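Local coordinates for protein TBC1 domain family member 22A (Homo sapiens, PDB 2QFZ) that probably acts as a GTPase-activating protein for Rab-family GTPases, through the TBC domain contained in this fragment, at residues E118-Q123 and L153-F158; Q148-L153 and W193-L198; E131-I136 and A189-C194. All coordinates share one frame; numbering follows the deposited sequence.

All three contacts are buried in the all-helical TBC domain; none lies at the surface. Contacts 1 and 2 both use helix 150-162, the first from its middle and the second from its weakly bonded start; their segments overlap at Leu153, which touches only in contact 2. Contacts 2 and 3 both use helix 181-200, on successive turns, and Met195 CE of contact 2 packs on Ile133 CG2 of contact 3. Their chemistry is alike in being apolar, but the mix differs: contact 1 sets a leucine against a phenylalanine edge and a threonine methyl, contact 2 joins aliphatic and thioether groups, and contact 3, which buries most surface, is built round a tyrosine ring.

Contact 1: residues E118-Q123 and L153-F158; sequences EALILQ and LVTPFF
Leu120, on the one-turn helix 118-121, packs against Thr155 and Phe158 of helix 150-162, a buried helix-to-helix contact inside the all-helical Rab-GAP TBC domain. The contact is small and purely apolar, and the two methyls of the leucine share it. One of them, Leu120 CD1, meets the phenyl ring at its edge, close to the ring plane, 4.2 Å from Phe158 CE2. Both side chains leave the backbone with CG opposite N (chi1 -179° for Leu120, 174° for Phe158), and they cross obliquely where they meet. Phe130 of helix 124-140 adds an edge-to-face partner to the same phenylalanine, while Val174 lies against the leucine.

The polar bonds run within each segment or to the loop nearby. Gln123, at the N-cap position of helix 124-140, has its NE2 weakly bonded to Ala119 O at 3.5 Å and bonded also to Val174 O; its OE1 accepts from Val176 N. In the other segment Pro156 has no N-H to give to the turn before it, and the helix kinks there. One turn ahead of Phe158, the threonine turns its methyl to the leucine: Thr155 CG2 lies 4.2 Å from Leu120 CD2.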
ATOM      1  N   GLU A 118      -1.261  -9.180 -13.769  1.00 39.85           N
ATOM      2  CA  GLU A 118      -2.258  -9.913 -14.569  1.00 40.63           C
ATOM      3  C   GLU A 118      -2.287 -11.443 -14.337  1.00 39.10           C
ATOM      4  O   GLU A 118      -3.350 -12.056 -14.372  1.00 40.22           O
ATOM      5  CB  GLU A 118      -2.052  -9.620 -16.065  1.00 42.69           C
ATOM      6  N   ALA A 119      -1.137 -12.051 -14.093  1.00 36.99           N
ATOM      7  CA  ALA A 119      -1.081 -13.499 -13.856  1.00 37.14           C
ATOM      8  C   ALA A 119      -1.883 -13.902 -12.604  1.00 38.63           C
ATOM      9  O   ALA A 119      -2.541 -14.925 -12.595  1.00 39.22           O
ATOM     10  CB  ALA A 119       0.354 -13.949 -13.734  1.00 39.74           C
ATOM     11  N   LEU A 120      -1.829 -13.076 -11.557  1.00 36.81           N
ATOM     12  CA  LEU A 120      -2.598 -13.321 -10.331  1.00 38.09           C
ATOM     13  C   LEU A 120      -4.101 -13.068 -10.544  1.00 36.08           C
ATOM     14  O   LEU A 120      -4.938 -13.938 -10.267  1.00 29.98           O
ATOM     15  CB  LEU A 120      -2.037 -12.425  -9.213  1.00 39.39           C
ATOM     16  CG  LEU A 120      -2.632 -12.482  -7.821  1.00 40.19           C
ATOM     17  CD1 LEU A 120      -2.297 -13.781  -7.123  1.00 40.96           C
ATOM     18  CD2 LEU A 120      -2.109 -11.275  -7.068  1.00 39.09           C
ATOM     19  N   ILE A 121      -4.423 -11.882 -11.065  1.00 38.21           N
ATOM     20  CA  ILE A 121      -5.803 -11.423 -11.221  1.00 40.07           C
ATOM     21  C   ILE A 121      -6.599 -12.311 -12.157  1.00 42.79           C
ATOM     22  O   ILE A 121      -7.799 -12.521 -11.952  1.00 44.04           O
ATOM     23  CB  ILE A 121      -5.883  -9.943 -11.775  1.00 42.00           C
ATOM     24  CG1 ILE A 121      -5.215  -8.950 -10.823  1.00 42.97           C
ATOM     25  CG2 ILE A 121      -7.334  -9.514 -11.987  1.00 44.52           C
ATOM     26  CD1 ILE A 121      -5.934  -8.808  -9.486  1.00 43.39           C
ATOM     27  N   LEU A 122      -5.945 -12.827 -13.191  1.00 44.38           N
ATOM     28  CA  LEU A 122      -6.630 -13.655 -14.169  1.00 48.20           C
ATOM     29  C   LEU A 122      -7.036 -15.018 -13.585  1.00 47.10           C
ATOM     30  O   LEU A 122      -7.902 -15.679 -14.145  1.00 46.48           O
ATOM     31  CB  LEU A 122      -5.768 -13.834 -15.422  1.00 52.47           C
ATOM     32  CG  LEU A 122      -5.673 -12.580 -16.303  1.00 54.57           C
ATOM     33  CD1 LEU A 122      -4.643 -12.788 -17.407  1.00 58.63           C
ATOM     34  CD2 LEU A 122      -7.055 -12.222 -16.879  1.00 55.79           C
ATOM     35  N   GLN A 123      -6.422 -15.430 -12.470  1.00 44.67           N
ATOM     36  CA  GLN A 123      -6.886 -16.623 -11.751  1.00 44.76           C
ATOM     37  C   GLN A 123      -8.297 -16.327 -11.235  1.00 46.17           C
ATOM     38  O   GLN A 123      -8.480 -15.371 -10.497  1.00 47.65           O
ATOM     39  CB  GLN A 123      -5.932 -17.004 -10.630  1.00 44.09           C
ATOM     40  CG  GLN A 123      -4.537 -17.421 -11.135  1.00 44.24           C
ATOM     41  CD  GLN A 123      -3.573 -17.782 -10.017  1.00 45.70           C
ATOM     42  OE1 GLN A 123      -3.958 -18.405  -9.033  1.00 48.80           O
ATOM     43  NE2 GLN A 123      -2.305 -17.398 -10.170  1.00 47.17           N
ATOM     44  N   LEU A 153      -4.834  -1.310  -3.422  1.00 18.36           N
ATOM     45  CA  LEU A 153      -4.448  -1.480  -2.025  1.00 20.52           C
ATOM     46  C   LEU A 153      -4.816  -2.867  -1.463  1.00 19.57           C
ATOM     47  O   LEU A 153      -4.300  -3.259  -0.417  1.00 24.53           O
ATOM     48  CB  LEU A 153      -5.006  -0.338  -1.169  1.00 20.87           C
ATOM     49  CG  LEU A 153      -4.768   1.066  -1.719  1.00 21.34           C
ATOM     50  CD1 LEU A 153      -5.314   2.072  -0.769  1.00 27.06           C
ATOM     51  CD2 LEU A 153      -3.351   1.376  -2.027  1.00 22.30           C
ATOM     52  N   VAL A 154      -5.667  -3.624  -2.170  1.00 19.96           N
ATOM     53  CA  VAL A 154      -5.984  -5.006  -1.786  1.00 19.52           C
ATOM     54  C   VAL A 154      -4.772  -5.926  -2.003  1.00 20.43           C
ATOM     55  O   VAL A 154      -4.519  -6.820  -1.214  1.00 20.41           O
ATOM     56  CB  VAL A 154      -7.193  -5.597  -2.616  1.00 23.01           C
ATOM     57  CG1 VAL A 154      -7.469  -7.083  -2.222  1.00 23.70           C
ATOM     58  CG2 VAL A 154      -8.458  -4.759  -2.451  1.00 19.89           C
ATOM     59  N   THR A 155      -4.042  -5.706  -3.096  1.00 18.92           N
ATOM     60  CA  THR A 155      -3.038  -6.685  -3.589  1.00 20.56           C
ATOM     61  C   THR A 155      -1.879  -7.018  -2.628  1.00 20.43           C
ATOM     62  O   THR A 155      -1.533  -8.175  -2.477  1.00 18.73           O
ATOM     63  CB  THR A 155      -2.485  -6.245  -4.987  1.00 22.46           C
ATOM     64  OG1 THR A 155      -3.595  -5.889  -5.824  1.00 21.74           O
ATOM     65  CG2 THR A 155      -1.638  -7.337  -5.652  1.00 20.56           C
ATOM     66  N   PRO A 156      -1.249  -6.010  -1.990  1.00 16.84           N
ATOM     67  CA  PRO A 156      -0.175  -6.400  -1.103  1.00 17.91           C
ATOM     68  C   PRO A 156      -0.607  -7.245   0.117  1.00 16.10           C
ATOM     69  O   PRO A 156       0.070  -8.200   0.470  1.00 19.75           O
ATOM     70  CB  PRO A 156       0.409  -5.056  -0.682  1.00 16.43           C
ATOM     71  CG  PRO A 156      -0.029  -4.137  -1.786  1.00 14.53           C
ATOM     72  CD  PRO A 156      -1.363  -4.552  -2.069  1.00 16.59           C
ATOM     73  N   PHE A 157      -1.716  -6.910   0.749  1.00 16.50           N
ATOM     74  CA  PHE A 157      -2.210  -7.741   1.852  1.00 15.61           C
ATOM     75  C   PHE A 157      -2.494  -9.200   1.364  1.00 17.24           C
ATOM     76  O   PHE A 157      -2.094 -10.170   1.974  1.00 14.06           O
ATOM     77  CB  PHE A 157      -3.443  -7.083   2.458  1.00 16.24           C
ATOM     78  CG  PHE A 157      -3.163  -5.774   3.113  1.00 13.40           C
ATOM     79  CD1 PHE A 157      -2.416  -5.725   4.273  1.00 14.24           C
ATOM     80  CD2 PHE A 157      -3.629  -4.597   2.582  1.00 17.61           C
ATOM     81  CE1 PHE A 157      -2.151  -4.518   4.918  1.00 16.52           C
ATOM     82  CE2 PHE A 157      -3.357  -3.374   3.224  1.00 17.77           C
ATOM     83  CZ  PHE A 157      -2.634  -3.347   4.393  1.00 19.38           C
ATOM     84  N   PHE A 158      -3.121  -9.328   0.217  1.00 17.92           N
ATOM     85  CA  PHE A 158      -3.587 -10.620  -0.231  1.00 20.12           C
ATOM     86  C   PHE A 158      -2.382 -11.484  -0.592  1.00 23.58           C
ATOM     87  O   PHE A 158      -2.315 -12.643  -0.211  1.00 20.05           O
ATOM     88  CB  PHE A 158      -4.561 -10.479  -1.422  1.00 21.47           C
ATOM     89  CG  PHE A 158      -4.964 -11.802  -2.027  1.00 23.57           C
ATOM     90  CD1 PHE A 158      -6.048 -12.530  -1.494  1.00 22.98           C
ATOM     91  CD2 PHE A 158      -4.235 -12.344  -3.089  1.00 24.20           C
ATOM     92  CE1 PHE A 158      -6.412 -13.789  -2.059  1.00 28.20           C
ATOM     93  CE2 PHE A 158      -4.561 -13.591  -3.638  1.00 23.89           C
ATOM     94  CZ  PHE A 158      -5.662 -14.307  -3.138  1.00 25.21           C
TER

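Contact 2: residues Q148-L153 and W193-L198; sequences QGINDL and WCMSKL
Leu153 and Ile150, on the first turn of helix 150-162, pack against Met195 and Leu198 of helix 181-200, deep in the helical TBC domain. The first of these helices begins just after Tyr146 and Gln148, with Gly149 between; these two belong to the YxQ signature of the family, whose glutamine in relatives reaches into the GTPase active site. The packing thus joins the element behind that motif to the core.

Polar bonds organise the start of the helix. Gly149 has a positive phi, and its N gives a 2.8 Å bond to Asn151 OD1, with the donor almost in line with the side-chain C=O. The next bonds, Asp152 N to Gly149 O and Leu153 N to Ile150 O, are weak. Asp152 OD2 turns elsewhere, to a salt bridge with Arg256 and a hydrogen bond from Asn252.

The apolar contacts come from three pairs. At one end Leu153 CD1 and Leu198 CD2 touch at 4.1 Å, the two side chains roughly perpendicular, and Trp267 of helix 260-270 packs on both leucines. In the middle, where the backbones come nearest, Met195 runs out from its own helix with CG opposite the backbone N (chi1 -164°), which brings Met195 CG to 4.5 Å from Leu153 CB. The same Met195 CG also rests on the backbone carbonyl, 4.0 Å from Leu153 O, a contact and not a bond. Beyond CG, Met195 extends to its sulfur and then bends (chi3 62°). Trp137 of helix 124-140 touches both Ile150 and Met195, and between these two Ile150 CG2 meets Met195 SD at 4.4 Å.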
ATOM      1  N   GLN A 148     -11.730   4.148  -7.972  1.00 30.31           N
ATOM      2  CA  GLN A 148     -10.596   3.422  -8.601  1.00 32.58           C
ATOM      3  C   GLN A 148      -9.260   3.847  -7.976  1.00 29.21           C
ATOM      4  O   GLN A 148      -9.038   5.034  -7.705  1.00 31.21           O
ATOM      5  CB  GLN A 148     -10.553   3.609 -10.121  1.00 34.13           C
ATOM      6  CG  GLN A 148      -9.606   2.619 -10.813  1.00 36.94           C
ATOM      7  CD  GLN A 148      -9.603   2.764 -12.346  1.00 37.14           C
ATOM      8  OE1 GLN A 148     -10.558   3.292 -12.936  1.00 41.29           O
ATOM      9  NE2 GLN A 148      -8.524   2.289 -12.990  1.00 39.49           N
ATOM     10  N   GLY A 149      -8.383   2.870  -7.726  1.00 28.35           N
ATOM     11  CA  GLY A 149      -7.175   3.095  -6.903  1.00 28.43           C
ATOM     12  C   GLY A 149      -7.206   2.303  -5.597  1.00 28.82           C
ATOM     13  O   GLY A 149      -6.198   1.674  -5.207  1.00 24.59           O
ATOM     14  N   ILE A 150      -8.355   2.304  -4.913  1.00 27.92           N
ATOM     15  CA  ILE A 150      -8.500   1.448  -3.728  1.00 25.55           C
ATOM     16  C   ILE A 150      -8.343  -0.044  -4.081  1.00 25.60           C
ATOM     17  O   ILE A 150      -7.864  -0.806  -3.266  1.00 27.42           O
ATOM     18  CB  ILE A 150      -9.824   1.629  -2.991  1.00 30.09           C
ATOM     19  CG1 ILE A 150      -9.991   3.053  -2.513  1.00 31.17           C
ATOM     20  CG2 ILE A 150      -9.910   0.681  -1.756  1.00 30.51           C
ATOM     21  CD1 ILE A 150     -11.238   3.227  -1.676  1.00 31.07           C
ATOM     22  N   ASN A 151      -8.721  -0.449  -5.290  1.00 25.95           N
ATOM     23  CA  ASN A 151      -8.530  -1.841  -5.737  1.00 26.93           C
ATOM     24  C   ASN A 151      -7.076  -2.327  -5.652  1.00 26.58           C
ATOM     25  O   ASN A 151      -6.830  -3.478  -5.312  1.00 23.91           O
ATOM     26  CB  ASN A 151      -9.104  -2.023  -7.181  1.00 28.13           C
ATOM     27  CG  ASN A 151      -8.393  -1.170  -8.214  1.00 29.19           C
ATOM     28  OD1 ASN A 151      -8.406   0.054  -8.139  1.00 30.70           O
ATOM     29  ND2 ASN A 151      -7.747  -1.822  -9.178  1.00 26.86           N
ATOM     30  N   ASP A 152      -6.115  -1.443  -5.954  1.00 24.16           N
ATOM     31  CA  ASP A 152      -4.671  -1.755  -5.813  1.00 23.90           C
ATOM     32  C   ASP A 152      -4.242  -2.023  -4.349  1.00 21.82           C
ATOM     33  O   ASP A 152      -3.365  -2.867  -4.067  1.00 20.51           O
ATOM     34  CB  ASP A 152      -3.803  -0.586  -6.331  1.00 25.51           C
ATOM     35  CG  ASP A 152      -3.436  -0.698  -7.819  1.00 30.53           C
ATOM     36  OD1 ASP A 152      -3.514  -1.807  -8.411  1.00 35.80           O
ATOM     37  OD2 ASP A 152      -3.020   0.352  -8.384  1.00 30.15           O
ATOM     38  N   LEU A 153      -4.834  -1.310  -3.422  1.00 18.36           N
ATOM     39  CA  LEU A 153      -4.448  -1.480  -2.025  1.00 20.52           C
ATOM     40  C   LEU A 153      -4.816  -2.867  -1.463  1.00 19.57           C
ATOM     41  O   LEU A 153      -4.300  -3.259  -0.417  1.00 24.53           O
ATOM     42  CB  LEU A 153      -5.006  -0.338  -1.169  1.00 20.87           C
ATOM     43  CG  LEU A 153      -4.768   1.066  -1.719  1.00 21.34           C
ATOM     44  CD1 LEU A 153      -5.314   2.072  -0.769  1.00 27.06           C
ATOM     45  CD2 LEU A 153      -3.351   1.376  -2.027  1.00 22.30           C
ATOM     46  N   TRP A 193      -9.756  -6.765   6.683  1.00 15.37           N
ATOM     47  CA  TRP A 193      -9.569  -5.991   7.912  1.00 17.86           C
ATOM     48  C   TRP A 193      -8.303  -5.149   7.891  1.00 17.49           C
ATOM     49  O   TRP A 193      -8.299  -4.025   8.368  1.00 21.88           O
ATOM     50  CB  TRP A 193      -9.615  -6.887   9.163  1.00 22.06           C
ATOM     51  CG  TRP A 193     -10.984  -7.443   9.455  1.00 22.86           C
ATOM     52  CD1 TRP A 193     -11.352  -8.754   9.419  1.00 23.12           C
ATOM     53  CD2 TRP A 193     -12.175  -6.706   9.799  1.00 21.77           C
ATOM     54  NE1 TRP A 193     -12.653  -8.890   9.752  1.00 20.04           N
ATOM     55  CE2 TRP A 193     -13.198  -7.646   9.971  1.00 23.38           C
ATOM     56  CE3 TRP A 193     -12.464  -5.344   9.985  1.00 24.16           C
ATOM     57  CZ2 TRP A 193     -14.523  -7.278  10.322  1.00 23.42           C
ATOM     58  CZ3 TRP A 193     -13.782  -4.971  10.346  1.00 24.63           C
ATOM     59  CH2 TRP A 193     -14.785  -5.939  10.508  1.00 22.92           C
ATOM     60  N   CYS A 194      -7.239  -5.688   7.332  1.00 20.57           N
ATOM     61  CA  CYS A 194      -5.954  -4.985   7.259  1.00 21.13           C
ATOM     62  C   CYS A 194      -5.983  -3.841   6.255  1.00 18.39           C
ATOM     63  O   CYS A 194      -5.530  -2.748   6.577  1.00 18.12           O
ATOM     64  CB  CYS A 194      -4.819  -5.983   7.005  1.00 23.49           C
ATOM     65  SG  CYS A 194      -4.441  -6.960   8.513  1.00 25.28           S
ATOM     66  N   MET A 195      -6.576  -4.072   5.090  1.00 16.41           N
ATOM     67  CA  MET A 195      -6.904  -2.992   4.148  1.00 23.16           C
ATOM     68  C   MET A 195      -7.788  -1.914   4.773  1.00 22.67           C
ATOM     69  O   MET A 195      -7.496  -0.734   4.630  1.00 15.78           O
ATOM     70  CB  MET A 195      -7.558  -3.540   2.879  1.00 25.23           C
ATOM     71  CG  MET A 195      -7.585  -2.586   1.701  1.00 26.46           C
ATOM     72  SD  MET A 195      -8.857  -2.961   0.445  1.00 32.51           S
ATOM     73  CE  MET A 195     -10.387  -2.760   1.440  1.00 27.81           C
ATOM     74  N   SER A 196      -8.834  -2.308   5.503  1.00 20.34           N
ATOM     75  CA  SER A 196      -9.668  -1.341   6.219  1.00 21.09           C
ATOM     76  C   SER A 196      -8.892  -0.450   7.175  1.00 17.45           C
ATOM     77  O   SER A 196      -9.153   0.732   7.260  1.00 19.07           O
ATOM     78  CB  SER A 196     -10.828  -2.018   6.976  1.00 25.01           C
ATOM     79  OG  SER A 196     -11.732  -2.573   6.057  1.00 26.55           O
ATOM     80  N   LYS A 197      -7.939  -1.026   7.872  1.00 20.35           N
ATOM     81  CA  LYS A 197      -7.101  -0.323   8.811  1.00 23.17           C
ATOM     82  C   LYS A 197      -6.181   0.714   8.099  1.00 22.31           C
ATOM     83  O   LYS A 197      -6.078   1.876   8.510  1.00 26.09           O
ATOM     84  CB  LYS A 197      -6.279  -1.367   9.591  1.00 29.21           C
ATOM     85  CG  LYS A 197      -6.153  -1.115  11.043  1.00 35.01           C
ATOM     86  CD  LYS A 197      -7.277  -1.781  11.822  1.00 37.26           C
ATOM     87  CE  LYS A 197      -7.255  -1.380  13.307  1.00 41.72           C
ATOM     88  NZ  LYS A 197      -8.584  -1.646  13.997  1.00 41.49           N
ATOM     89  N   LEU A 198      -5.501   0.274   7.049  1.00 19.77           N
ATOM     90  CA  LEU A 198      -4.801   1.184   6.141  1.00 17.67           C
ATOM     91  C   LEU A 198      -5.707   2.359   5.706  1.00 17.96           C
ATOM     92  O   LEU A 198      -5.329   3.503   5.816  1.00 17.83           O
ATOM     93  CB  LEU A 198      -4.326   0.412   4.925  1.00 16.72           C
ATOM     94  CG  LEU A 198      -3.403   1.126   3.910  1.00 20.21           C
ATOM     95  CD1 LEU A 198      -2.853   0.122   2.862  1.00 15.23           C
ATOM     96  CD2 LEU A 198      -4.127   2.246   3.158  1.00 13.65           C
TER

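Contact 3: residues E131-I136 and A189-C194; sequences ERILFI and ADTYWC
Ile133 and Tyr192 mark the closest backbone approach, their CA atoms 5.9 Å apart, where segments 131-136 and 189-194, of helices 124-140 and 181-200 in the all-helical TBC domain, run the same way at 37° (signed crossing -37°), their local axes 10.2 Å apart. Tyr192 and Ile133 carry most of the contact. With CG opposite its backbone N (chi1 175°) the Tyr192 ring reaches across to the neighbouring helix and lies against two isoleucines one turn apart on that helix. Ile133 meets it with both backbone and branch: Ile133 O lies in the ring plane, at the edge, 3.8 Å from Tyr192 CD1, while the Ile133 CG2 methyl sits 4.0 Å from the same carbon. The isoleucine and the tyrosine pass alongside, pointing opposite ways.

Ile136 lies roughly perpendicular to the tyrosine, and its CG2 comes obliquely upon the ring, 3.6 Å from Tyr192 CE1 and also near CZ and OH. Tyr85 of helix 74-91 packs on both isoleucines and meets the tyrosine ring. With alanine in place of Tyr192, Ile136 CG2 and the Ile133 branch would probably lose the ring they rest on, opening a gap beside Tyr85. Within helix 181-200, Tyr192 CD2 lies 3.9 Å above the plane of the Trp193 ring, over its centre, so that the tyrosine turns an edge to the indole.

Charge joins the same helices alongside, through a salt bridge from Arg132 to Glu188. Thr191 divides its branches: OG1 bonds to Ile187 O in its own helix, whereas the methyl faces the neighbour, Thr191 CG2 standing 3.7 Å from Ile133 CD1.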
ATOM      1  N   GLU A 131     -13.226  -8.514  -5.922  1.00 23.16           N
ATOM      2  CA  GLU A 131     -14.538  -7.815  -6.099  1.00 28.88           C
ATOM      3  C   GLU A 131     -15.388  -7.793  -4.847  1.00 26.87           C
ATOM      4  O   GLU A 131     -16.052  -6.783  -4.518  1.00 25.18           O
ATOM      5  CB  GLU A 131     -15.370  -8.485  -7.241  1.00 32.50           C
ATOM      6  CG  GLU A 131     -14.812  -8.234  -8.616  1.00 31.88           C
ATOM      7  CD  GLU A 131     -15.532  -8.976  -9.736  1.00 39.07           C
ATOM      8  OE1 GLU A 131     -16.573  -9.613  -9.470  1.00 43.49           O
ATOM      9  OE2 GLU A 131     -15.037  -8.910 -10.904  1.00 46.08           O
ATOM     10  N   ARG A 132     -15.397  -8.926  -4.147  1.00 26.92           N
ATOM     11  CA  ARG A 132     -16.191  -9.041  -2.943  1.00 28.08           C
ATOM     12  C   ARG A 132     -15.655  -8.187  -1.814  1.00 23.72           C
ATOM     13  O   ARG A 132     -16.427  -7.501  -1.124  1.00 31.29           O
ATOM     14  CB  ARG A 132     -16.281 -10.505  -2.517  1.00 30.47           C
ATOM     15  CG  ARG A 132     -17.355 -10.740  -1.502  1.00 31.74           C
ATOM     16  CD  ARG A 132     -17.725 -12.181  -1.434  1.00 34.35           C
ATOM     17  NE  ARG A 132     -16.544 -13.036  -1.463  1.00 32.42           N
ATOM     18  CZ  ARG A 132     -16.553 -14.346  -1.638  1.00 39.21           C
ATOM     19  NH1 ARG A 132     -17.712 -15.017  -1.781  1.00 41.57           N
ATOM     20  NH2 ARG A 132     -15.391 -15.004  -1.629  1.00 39.66           N
ATOM     21  N   ILE A 133     -14.340  -8.224  -1.582  1.00 26.60           N
ATOM     22  CA  ILE A 133     -13.707  -7.327  -0.558  1.00 23.60           C
ATOM     23  C   ILE A 133     -14.019  -5.853  -0.854  1.00 21.48           C
ATOM     24  O   ILE A 133     -14.420  -5.086   0.036  1.00 22.22           O
ATOM     25  CB  ILE A 133     -12.155  -7.502  -0.500  1.00 22.72           C
ATOM     26  CG1 ILE A 133     -11.769  -8.829   0.155  1.00 19.29           C
ATOM     27  CG2 ILE A 133     -11.473  -6.332   0.287  1.00 18.62           C
ATOM     28  CD1 ILE A 133     -10.270  -9.203  -0.039  1.00 21.40           C
ATOM     29  N   LEU A 134     -13.834  -5.468  -2.123  1.00 24.32           N
ATOM     30  CA  LEU A 134     -14.000  -4.077  -2.553  1.00 22.05           C
ATOM     31  C   LEU A 134     -15.483  -3.648  -2.514  1.00 21.94           C
ATOM     32  O   LEU A 134     -15.824  -2.581  -2.006  1.00 25.77           O
ATOM     33  CB  LEU A 134     -13.348  -3.871  -3.957  1.00 22.23           C
ATOM     34  CG  LEU A 134     -11.815  -3.860  -3.950  1.00 19.45           C
ATOM     35  CD1 LEU A 134     -11.243  -4.004  -5.337  1.00 23.81           C
ATOM     36  CD2 LEU A 134     -11.334  -2.588  -3.262  1.00 25.12           C
ATOM     37  N   PHE A 135     -16.375  -4.521  -2.949  1.00 23.18           N
ATOM     38  CA  PHE A 135     -17.828  -4.264  -2.838  1.00 25.90           C
ATOM     39  C   PHE A 135     -18.307  -4.103  -1.367  1.00 23.91           C
ATOM     40  O   PHE A 135     -19.076  -3.165  -1.037  1.00 19.74           O
ATOM     41  CB  PHE A 135     -18.615  -5.375  -3.572  1.00 32.71           C
ATOM     42  CG  PHE A 135     -20.105  -5.158  -3.603  1.00 34.15           C
ATOM     43  CD1 PHE A 135     -20.687  -4.419  -4.608  1.00 35.71           C
ATOM     44  CD2 PHE A 135     -20.921  -5.705  -2.633  1.00 38.83           C
ATOM     45  CE1 PHE A 135     -22.073  -4.196  -4.629  1.00 37.56           C
ATOM     46  CE2 PHE A 135     -22.311  -5.482  -2.651  1.00 39.50           C
ATOM     47  CZ  PHE A 135     -22.874  -4.732  -3.657  1.00 37.84           C
ATOM     48  N   ILE A 136     -17.853  -4.985  -0.478  1.00 23.00           N
ATOM     49  CA  ILE A 136     -18.223  -4.873   0.955  1.00 22.81           C
ATOM     50  C   ILE A 136     -17.651  -3.597   1.600  1.00 22.96           C
ATOM     51  O   ILE A 136     -18.359  -2.867   2.313  1.00 25.11           O
ATOM     52  CB  ILE A 136     -17.815  -6.150   1.747  1.00 22.92           C
ATOM     53  CG1 ILE A 136     -18.774  -7.308   1.407  1.00 24.36           C
ATOM     54  CG2 ILE A 136     -17.818  -5.929   3.265  1.00 23.45           C
ATOM     55  CD1 ILE A 136     -18.311  -8.661   1.970  1.00 23.79           C
ATOM     56  N   ALA A 189     -10.796 -12.538   4.700  1.00 18.89           N
ATOM     57  CA  ALA A 189     -11.177 -11.752   5.892  1.00 17.75           C
ATOM     58  C   ALA A 189      -9.997 -10.926   6.409  1.00 20.66           C
ATOM     59  O   ALA A 189     -10.143  -9.757   6.701  1.00 19.97           O
ATOM     60  CB  ALA A 189     -11.691 -12.670   7.052  1.00 13.51           C
ATOM     61  N   ASP A 190      -8.848 -11.572   6.553  1.00 22.23           N
ATOM     62  CA  ASP A 190      -7.605 -10.911   7.004  1.00 23.44           C
ATOM     63  C   ASP A 190      -7.263  -9.722   6.082  1.00 19.26           C
ATOM     64  O   ASP A 190      -6.967  -8.609   6.533  1.00 13.82           O
ATOM     65  CB  ASP A 190      -6.446 -11.941   7.026  1.00 22.87           C
ATOM     66  CG  ASP A 190      -6.643 -13.070   8.090  1.00 27.90           C
ATOM     67  OD1 ASP A 190      -7.687 -13.076   8.859  1.00 25.13           O
ATOM     68  OD2 ASP A 190      -5.719 -13.934   8.188  1.00 24.58           O
ATOM     69  N   THR A 191      -7.374  -9.961   4.789  1.00 17.05           N
ATOM     70  CA  THR A 191      -7.096  -8.939   3.769  1.00 18.68           C
ATOM     71  C   THR A 191      -8.055  -7.752   3.902  1.00 19.14           C
ATOM     72  O   THR A 191      -7.614  -6.563   3.894  1.00 20.37           O
ATOM     73  CB  THR A 191      -7.134  -9.543   2.384  1.00 17.66           C
ATOM     74  OG1 THR A 191      -6.143 -10.556   2.308  1.00 17.77           O
ATOM     75  CG2 THR A 191      -6.857  -8.489   1.275  1.00 19.26           C
ATOM     76  N   TYR A 192      -9.341  -8.044   4.092  1.00 18.07           N
ATOM     77  CA  TYR A 192     -10.353  -6.963   4.308  1.00 19.30           C
ATOM     78  C   TYR A 192     -10.022  -6.125   5.543  1.00 18.45           C
ATOM     79  O   TYR A 192     -10.061  -4.895   5.476  1.00 20.82           O
ATOM     80  CB  TYR A 192     -11.795  -7.522   4.387  1.00 20.36           C
ATOM     81  CG  TYR A 192     -12.870  -6.493   4.713  1.00 20.46           C
ATOM     82  CD1 TYR A 192     -13.542  -5.787   3.700  1.00 21.63           C
ATOM     83  CD2 TYR A 192     -13.202  -6.206   6.029  1.00 18.85           C
ATOM     84  CE1 TYR A 192     -14.488  -4.855   4.001  1.00 20.38           C
ATOM     85  CE2 TYR A 192     -14.154  -5.248   6.323  1.00 22.77           C
ATOM     86  CZ  TYR A 192     -14.788  -4.582   5.312  1.00 22.33           C
ATOM     87  OH  TYR A 192     -15.747  -3.649   5.632  1.00 23.75           O
ATOM     88  N   TRP A 193      -9.756  -6.765   6.683  1.00 15.37           N
ATOM     89  CA  TRP A 193      -9.569  -5.991   7.912  1.00 17.86           C
ATOM     90  C   TRP A 193      -8.303  -5.149   7.891  1.00 17.49           C
ATOM     91  O   TRP A 193      -8.299  -4.025   8.368  1.00 21.88           O
ATOM     92  CB  TRP A 193      -9.615  -6.887   9.163  1.00 22.06           C
ATOM     93  CG  TRP A 193     -10.984  -7.443   9.455  1.00 22.86           C
ATOM     94  CD1 TRP A 193     -11.352  -8.754   9.419  1.00 23.12           C
ATOM     95  CD2 TRP A 193     -12.175  -6.706   9.799  1.00 21.77           C
ATOM     96  NE1 TRP A 193     -12.653  -8.890   9.752  1.00 20.04           N
ATOM     97  CE2 TRP A 193     -13.198  -7.646   9.971  1.00 23.38           C
ATOM     98  CE3 TRP A 193     -12.464  -5.344   9.985  1.00 24.16           C
ATOM     99  CZ2 TRP A 193     -14.523  -7.278  10.322  1.00 23.42           C
ATOM    100  CZ3 TRP A 193     -13.782  -4.971  10.346  1.00 24.63           C
ATOM    101  CH2 TRP A 193     -14.785  -5.939  10.508  1.00 22.92           C
ATOM    102  N   CYS A 194      -7.239  -5.688   7.332  1.00 20.57           N
ATOM    103  CA  CYS A 194      -5.954  -4.985   7.259  1.00 21.13           C
ATOM    104  C   CYS A 194      -5.983  -3.841   6.255  1.00 18.39           C
ATOM    105  O   CYS A 194      -5.530  -2.748   6.577  1.00 18.12           O
ATOM    106  CB  CYS A 194      -4.819  -5.983   7.005  1.00 23.49           C
ATOM    107  SG  CYS A 194      -4.441  -6.960   8.513  1.00 25.28           S
TER